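Side-chain contacts in putative poly(3-hydroxybutyrate) depolymerase LpqC (Bordetella parapertussis 12822, PDB 3D0K), which probably hydrolyses ester bonds as a serine hydrolase of the alpha/beta-hydrolase type, possibly in poly(3-hydroxybutyrate): residues Val58-Val63 / Ala122-Val127; His155-Ser160 / Ala164-Val169; Ser277-Ser282 / Ala293-Leu298. All coordinates share one frame; numbering follows the deposited sequence.

Contact 1 of 3, residues Val58-Val63 / Ala122-Val127; sequences VVQHGV and ALVARV
V124 of helix 122-133 faces V58 and Q60 of strand 56-60, and these three buried side chains make up the whole touching surface. The contact is small, about 100 Å² with both sides summed, one part of a wider helix-on-sheet interface, and no hydrogen bond crosses it. V58 and V124 reach toward each other tip to tip, with V58 CG1 lying 3.9 Å from V124 CG1. In both valines CG1 is placed anti to the backbone N (chi1 177° in V58, 175° in V124), and this brings the same branch of each to the meeting point. The other branch of V124, CG2, is turned along the strand toward Q60. There the two side chains run past each other in opposite senses, the glutamine chain folding at chi2 (-65°) so that its terminal amide comes up beside the methyl. Strand alternation decides who takes part: V58 and Q60 project to the helix side, while V59 between them points to the other face of the sheet, onto W74. Beyond Q60 the chain leaves the sheet at H61 and G62, where many alpha/beta-hydrolases place part of their oxyanion hole. H61 ND1 donates to G62 O at 3.0 Å and helps fix that turn. Strand 56-60 is held between strand 84-89, through V59 and V86, and strand 142-147, through V58 and Q60. Helix 122-133 lies across this central part of the sheet and also reaches strand 40-46, where V127 packs on F40 and L42.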
# COMPACT_ATOMS: atom_id res chain seq x y z
N VAL A 58 3.40 -4.10 6.30
CA VAL A 58 2.05 -4.36 5.78
C VAL A 58 2.26 -4.43 4.25
O VAL A 58 2.84 -3.53 3.67
CB VAL A 58 1.08 -3.27 6.17
CG1 VAL A 58 -0.32 -3.50 5.57
CG2 VAL A 58 0.95 -3.16 7.75
N VAL A 59 1.81 -5.51 3.61
CA VAL A 59 2.03 -5.69 2.16
C VAL A 59 0.69 -5.74 1.47
O VAL A 59 -0.14 -6.61 1.80
CB VAL A 59 2.83 -7.00 1.92
CG1 VAL A 59 2.92 -7.31 0.47
CG2 VAL A 59 4.22 -6.90 2.56
N GLN A 60 0.45 -4.87 0.48
CA GLN A 60 -0.83 -4.92 -0.25
C GLN A 60 -0.71 -5.49 -1.67
O GLN A 60 0.07 -4.97 -2.45
CB GLN A 60 -1.48 -3.56 -0.31
CG GLN A 60 -1.90 -3.01 1.07
CD GLN A 60 -2.99 -3.87 1.70
OE1 GLN A 60 -3.78 -4.56 0.99
NE2 GLN A 60 -3.08 -3.83 3.02
N HIS A 61 -1.50 -6.52 -1.94
CA HIS A 61 -1.47 -7.32 -3.20
C HIS A 61 -1.94 -6.48 -4.38
O HIS A 61 -2.55 -5.44 -4.19
CB HIS A 61 -2.35 -8.59 -3.03
CG HIS A 61 -3.77 -8.31 -2.58
ND1 HIS A 61 -4.65 -7.51 -3.27
CD2 HIS A 61 -4.46 -8.75 -1.48
CE1 HIS A 61 -5.81 -7.45 -2.64
NE2 HIS A 61 -5.72 -8.22 -1.56
N GLY A 62 -1.69 -6.94 -5.61
CA GLY A 62 -2.27 -6.21 -6.73
C GLY A 62 -3.65 -6.75 -7.10
O GLY A 62 -4.42 -7.22 -6.24
N VAL A 63 -3.93 -6.72 -8.40
CA VAL A 63 -5.27 -6.94 -8.96
C VAL A 63 -5.76 -8.39 -8.79
O VAL A 63 -6.97 -8.62 -8.58
CB VAL A 63 -5.34 -6.45 -10.46
CG1 VAL A 63 -4.52 -7.36 -11.39
CG2 VAL A 63 -6.82 -6.31 -10.93
N ALA A 122 -8.86 2.34 5.77
CA ALA A 122 -8.86 2.57 7.23
C ALA A 122 -8.68 1.28 8.05
O ALA A 122 -8.35 1.32 9.26
CB ALA A 122 -10.17 3.28 7.66
N LEU A 123 -8.93 0.15 7.41
CA LEU A 123 -8.77 -1.17 8.01
C LEU A 123 -7.31 -1.45 8.35
O LEU A 123 -7.04 -2.18 9.30
CB LEU A 123 -9.28 -2.23 7.03
CG LEU A 123 -10.81 -2.21 6.86
CD1 LEU A 123 -11.20 -3.20 5.81
CD2 LEU A 123 -11.50 -2.57 8.19
N VAL A 124 -6.36 -0.90 7.58
CA VAL A 124 -4.91 -1.14 7.89
C VAL A 124 -4.56 -0.69 9.32
O VAL A 124 -4.09 -1.50 10.13
CB VAL A 124 -3.96 -0.52 6.85
CG1 VAL A 124 -2.44 -0.69 7.29
CG2 VAL A 124 -4.22 -1.14 5.51
N ALA A 125 -4.83 0.56 9.64
CA ALA A 125 -4.59 1.04 11.00
C ALA A 125 -5.32 0.24 12.10
O ALA A 125 -4.75 0.02 13.20
CB ALA A 125 -4.85 2.54 11.12
N ARG A 126 -6.54 -0.20 11.82
CA ARG A 126 -7.31 -0.96 12.82
C ARG A 126 -6.64 -2.30 13.11
O ARG A 126 -6.52 -2.72 14.29
CB ARG A 126 -8.75 -1.17 12.38
CG ARG A 126 -9.51 0.10 12.11
CD ARG A 126 -10.99 -0.20 11.92
NE ARG A 126 -11.80 1.01 12.02
CZ ARG A 126 -12.43 1.59 11.00
NH1 ARG A 126 -12.34 1.07 9.77
NH2 ARG A 126 -13.15 2.68 11.20
N VAL A 127 -6.20 -2.97 12.05
CA VAL A 127 -5.51 -4.24 12.20
C VAL A 127 -4.24 -4.00 13.01
O VAL A 127 -3.98 -4.78 13.95
CB VAL A 127 -5.15 -4.90 10.83
CG1 VAL A 127 -4.13 -6.05 11.04
CG2 VAL A 127 -6.43 -5.39 10.14

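Contact 2 of 3, residues His155-Ser160 / Ala164-Val169; sequences HRLMSS and APFHAV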
# COMPACT_ATOMS: atom_id res chain seq x y z
N HIS A 155 -1.32 4.71 -1.98
CA HIS A 155 -1.25 6.19 -2.13
C HIS A 155 -2.58 6.87 -1.83
O HIS A 155 -2.61 7.99 -1.34
CB HIS A 155 -0.62 6.67 -3.46
CG HIS A 155 -1.53 6.58 -4.65
ND1 HIS A 155 -2.25 7.66 -5.13
CD2 HIS A 155 -1.73 5.58 -5.54
CE1 HIS A 155 -2.91 7.31 -6.23
NE2 HIS A 155 -2.64 6.04 -6.47
N ARG A 156 -3.67 6.13 -2.05
CA ARG A 156 -5.02 6.66 -1.76
C ARG A 156 -5.27 6.56 -0.25
O ARG A 156 -5.97 7.38 0.30
CB ARG A 156 -6.08 5.90 -2.52
CG ARG A 156 -5.96 6.20 -4.03
CD ARG A 156 -7.04 5.55 -4.87
NE ARG A 156 -6.71 5.92 -6.27
CZ ARG A 156 -6.78 5.12 -7.33
NH1 ARG A 156 -7.25 3.88 -7.23
NH2 ARG A 156 -6.41 5.59 -8.53
N LEU A 157 -4.69 5.55 0.39
CA LEU A 157 -4.70 5.45 1.84
C LEU A 157 -4.01 6.70 2.43
O LEU A 157 -4.53 7.38 3.34
CB LEU A 157 -4.01 4.14 2.27
CG LEU A 157 -3.90 3.84 3.77
CD1 LEU A 157 -3.73 2.36 4.02
CD2 LEU A 157 -2.79 4.64 4.55
N MSE A 158 -2.84 7.01 1.89
CA MSE A 158 -2.08 8.20 2.31
C MSE A 158 -2.81 9.50 2.05
O MSE A 158 -2.61 10.46 2.81
CB MSE A 158 -0.66 8.20 1.73
CG MSE A 158 0.19 6.98 2.28
SE MSE A 158 0.26 6.85 4.22
CE MSE A 158 1.61 8.27 4.36
N SER A 159 -3.65 9.55 1.01
CA SER A 159 -4.44 10.74 0.71
C SER A 159 -5.62 10.97 1.65
O SER A 159 -6.21 12.05 1.65
CB SER A 159 -5.02 10.62 -0.70
OG SER A 159 -3.99 10.38 -1.63
N SER A 160 -6.03 9.93 2.36
CA SER A 160 -7.33 9.95 3.06
C SER A 160 -7.26 9.60 4.54
O SER A 160 -8.21 9.88 5.26
CB SER A 160 -8.35 9.04 2.37
OG SER A 160 -7.93 7.68 2.50
N ALA A 164 -0.02 8.80 11.32
CA ALA A 164 0.66 8.40 12.57
C ALA A 164 1.12 6.93 12.68
O ALA A 164 2.24 6.68 13.17
CB ALA A 164 -0.16 8.87 13.88
N PRO A 165 0.30 5.95 12.21
CA PRO A 165 0.75 4.56 12.33
C PRO A 165 1.98 4.19 11.47
O PRO A 165 2.59 3.15 11.73
CB PRO A 165 -0.48 3.77 11.86
CG PRO A 165 -1.65 4.72 12.04
CD PRO A 165 -1.06 6.02 11.64
N PHE A 166 2.33 4.99 10.46
CA PHE A 166 3.27 4.56 9.43
C PHE A 166 4.62 5.26 9.47
O PHE A 166 4.70 6.50 9.36
CB PHE A 166 2.64 4.71 8.03
CG PHE A 166 1.26 4.11 7.96
CD1 PHE A 166 0.12 4.92 8.02
CD2 PHE A 166 1.12 2.73 7.89
CE1 PHE A 166 -1.15 4.36 7.97
CE2 PHE A 166 -0.16 2.13 7.85
CZ PHE A 166 -1.30 2.95 7.88
N HIS A 167 5.67 4.47 9.64
CA HIS A 167 7.07 4.97 9.60
C HIS A 167 7.64 5.20 8.18
O HIS A 167 8.43 6.14 7.94
CB HIS A 167 7.94 3.96 10.33
CG HIS A 167 9.40 4.27 10.26
ND1 HIS A 167 9.99 5.29 10.98
CD2 HIS A 167 10.40 3.68 9.54
CE1 HIS A 167 11.28 5.32 10.72
NE2 HIS A 167 11.55 4.36 9.84
N ALA A 168 7.24 4.35 7.24
CA ALA A 168 7.69 4.44 5.85
C ALA A 168 6.61 3.86 4.98
O ALA A 168 5.91 2.92 5.39
CB ALA A 168 9.00 3.66 5.63
N VAL A 169 6.47 4.40 3.76
CA VAL A 169 5.40 4.03 2.84
C VAL A 169 5.97 4.09 1.41
O VAL A 169 6.61 5.07 1.01
CB VAL A 169 4.16 4.97 2.92
CG1 VAL A 169 3.08 4.53 1.87
CG2 VAL A 169 3.58 4.97 4.38
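The segment bearing L157 and M158 is helical, and after three intervening residues the chain returns past it through F166, extending into strand at V169, with M158 CA and V169 CA 8.6 Å apart. Four buried side chains then fill the gap. M158, a selenomethionine in this crystal, does most of the work. Its chain is bent at both chi2 (-54°) and chi3 (-78°), curling its end back toward the returning segment. It slides past V169 in the opposite direction and touches both branches of the valine: M158 CG sits 3.8 Å from V169 CG1, while V169 CG2 is 3.8 Å from M158 SE. The selenium also makes a Met-aromatic contact with F166, 5.0 Å from the ring centroid and 39° off the ring normal, an oblique approach. L157 meets the same ring at another place: its CD2 branch lies 3.8 Å from F166 CE1, again at a slant. One face of the ring has P165 CB over its centre, so the preceding residue backs the aromatic group within its own segment. On the helix, S159 OG donates to H155 O at 2.8 Å and S160 OG to R156 O at 3.0 Å, both returning to the backbone one turn earlier. The unit is a beta-alpha-beta crossover, in which helix 149-160 connects the parallel neighbours 142-147 and 168-172, and L144 of the first strand lies under L157, F166 and V169. With no hydrogen bond between the segments, cohesion rests on dispersion and on the polarisable selenium beside the ring.

Contact 3 of 3, residues Ser277-Ser282 / Ala293-Leu298; sequences SQVCAS and AELARL
Q278 and V279 of helix 273-286 pack against L295 and L298 of helix 292-298 in a helical hairpin at the C-terminal end of the alpha/beta-hydrolase fold. The axes of the two short segments approach to 11.4 Å and their directions differ by 151°, so the helices run roughly antiparallel, and the pairing is lighter than that of close-packed helices. The two segments bury 148 Å² in total, and L295 also rests on P290.

Apolar contacts form one group. V279 offers a single branch, CG2, to both leucines: V279 CG2 is 3.9 Å from L295 CD2 and 4.2 Å from L298 CD1. With chi1 at 165°, the other branch, CG1, stands anti to the backbone N, and CG2 is the methyl presented to the second helix. L295 meets the valine at about a right angle, whereas L298, one turn further along, comes at a slant. On the far side of helix 273-286, S277 and C280 pack on F145 of the sheet and A281 on W74.

Polar bonds make a second group, and they lie within or beside the helices, none passing between the two segments. S277 OG binds G273 O, and S282 OG binds R288 O in the turn before helix 292-298. At the start of that helix E294 N is bonded to D291 OD2.

The remaining kind is a polar atom against a methyl: Q278 and L298 cross obliquely, and Q278 OE1 comes within 3.3 Å of L298 CD2.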
# COMPACT_ATOMS: atom_id res chain seq x y z
N SER A 277 8.95 -6.14 -4.55
CA SER A 277 9.01 -6.47 -3.12
C SER A 277 10.46 -6.59 -2.61
O SER A 277 10.79 -6.04 -1.56
CB SER A 277 8.23 -7.77 -2.79
OG SER A 277 6.85 -7.61 -3.03
N GLN A 278 11.31 -7.32 -3.32
CA GLN A 278 12.67 -7.54 -2.87
C GLN A 278 13.54 -6.28 -2.99
O GLN A 278 14.44 -6.04 -2.18
CB GLN A 278 13.27 -8.74 -3.62
CG GLN A 278 12.44 -10.01 -3.45
CD GLN A 278 13.29 -11.26 -3.33
OE1 GLN A 278 13.99 -11.65 -4.27
NE2 GLN A 278 13.23 -11.90 -2.15
N VAL A 279 13.24 -5.46 -3.99
CA VAL A 279 13.90 -4.17 -4.13
C VAL A 279 13.53 -3.25 -2.99
O VAL A 279 14.35 -2.55 -2.46
CB VAL A 279 13.57 -3.56 -5.50
CG1 VAL A 279 13.92 -2.07 -5.57
CG2 VAL A 279 14.25 -4.41 -6.61
N CYS A 280 12.23 -3.19 -2.68
CA CYS A 280 11.73 -2.38 -1.57
C CYS A 280 12.35 -2.76 -0.21
O CYS A 280 12.69 -1.87 0.58
CB CYS A 280 10.20 -2.46 -1.51
SG CYS A 280 9.55 -1.21 -0.34
N ALA A 281 12.46 -4.07 0.03
CA ALA A 281 13.08 -4.63 1.22
C ALA A 281 14.54 -4.23 1.28
O ALA A 281 15.04 -3.91 2.36
CB ALA A 281 12.96 -6.11 1.22
N SER A 282 15.21 -4.27 0.12
CA SER A 282 16.61 -3.85 0.06
C SER A 282 16.77 -2.36 0.40
O SER A 282 17.67 -1.98 1.12
CB SER A 282 17.19 -4.13 -1.36
OG SER A 282 18.58 -3.76 -1.40
N ALA A 293 23.72 -6.88 -11.24
CA ALA A 293 23.73 -8.35 -11.28
C ALA A 293 22.54 -8.93 -10.54
O ALA A 293 21.90 -9.87 -11.02
CB ALA A 293 25.04 -8.90 -10.70
N GLU A 294 22.27 -8.39 -9.36
CA GLU A 294 21.09 -8.78 -8.61
C GLU A 294 19.83 -8.40 -9.36
O GLU A 294 18.93 -9.21 -9.57
CB GLU A 294 21.09 -8.15 -7.23
CG GLU A 294 21.24 -9.16 -6.12
CD GLU A 294 19.93 -9.82 -5.78
OE1 GLU A 294 19.26 -9.29 -4.87
OE2 GLU A 294 19.58 -10.83 -6.43
N LEU A 295 19.76 -7.14 -9.78
CA LEU A 295 18.58 -6.70 -10.54
C LEU A 295 18.34 -7.62 -11.74
O LEU A 295 17.22 -8.06 -11.96
CB LEU A 295 18.71 -5.25 -10.97
CG LEU A 295 18.69 -4.26 -9.81
CD1 LEU A 295 18.87 -2.87 -10.32
CD2 LEU A 295 17.42 -4.38 -8.93
N ALA A 296 19.39 -7.95 -12.47
CA ALA A 296 19.26 -8.90 -13.59
C ALA A 296 18.77 -10.27 -13.14
O ALA A 296 17.98 -10.91 -13.83
CB ALA A 296 20.58 -9.00 -14.38
N ARG A 297 19.20 -10.70 -11.95
CA ARG A 297 18.73 -11.95 -11.37
C ARG A 297 17.23 -11.85 -11.16
O ARG A 297 16.49 -12.75 -11.55
CB ARG A 297 19.42 -12.22 -10.04
CG ARG A 297 19.36 -13.65 -9.55
CD ARG A 297 20.63 -13.97 -8.74
NE ARG A 297 21.87 -13.69 -9.49
CZ ARG A 297 22.80 -12.79 -9.13
NH1 ARG A 297 22.67 -12.07 -8.02
NH2 ARG A 297 23.88 -12.62 -9.90
N LEU A 298 16.80 -10.74 -10.55
CA LEU A 298 15.38 -10.49 -10.28
C LEU A 298 14.54 -10.32 -11.55
O LEU A 298 13.39 -10.72 -11.56
CB LEU A 298 15.22 -9.29 -9.34
CG LEU A 298 15.73 -9.53 -7.92
CD1 LEU A 298 15.85 -8.25 -7.12
CD2 LEU A 298 14.82 -10.51 -7.20

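Followed from the N terminus, the three contacts come in series, none nested in or crossing another. Contact 1 closes the longest loop, 58 residues that include helices 67-73 and 75-81 and strand 84-89. Contact 2 follows with a three-residue turn inside a beta-alpha-beta unit, and contact 3 closes ten residues near the C terminus. Contacts 1 and 2 adjoin, their centres about 11 Å apart: V124 CG1 lies 3.7 Å from F166 CE2, and V124 CG2 lies 3.8 Å from L157 CD1, so two helices share one layer over the sheet. Contact 3 stands apart, its centre about 23 Å from that of contact 1, joining the terminal helix to helix 273-286.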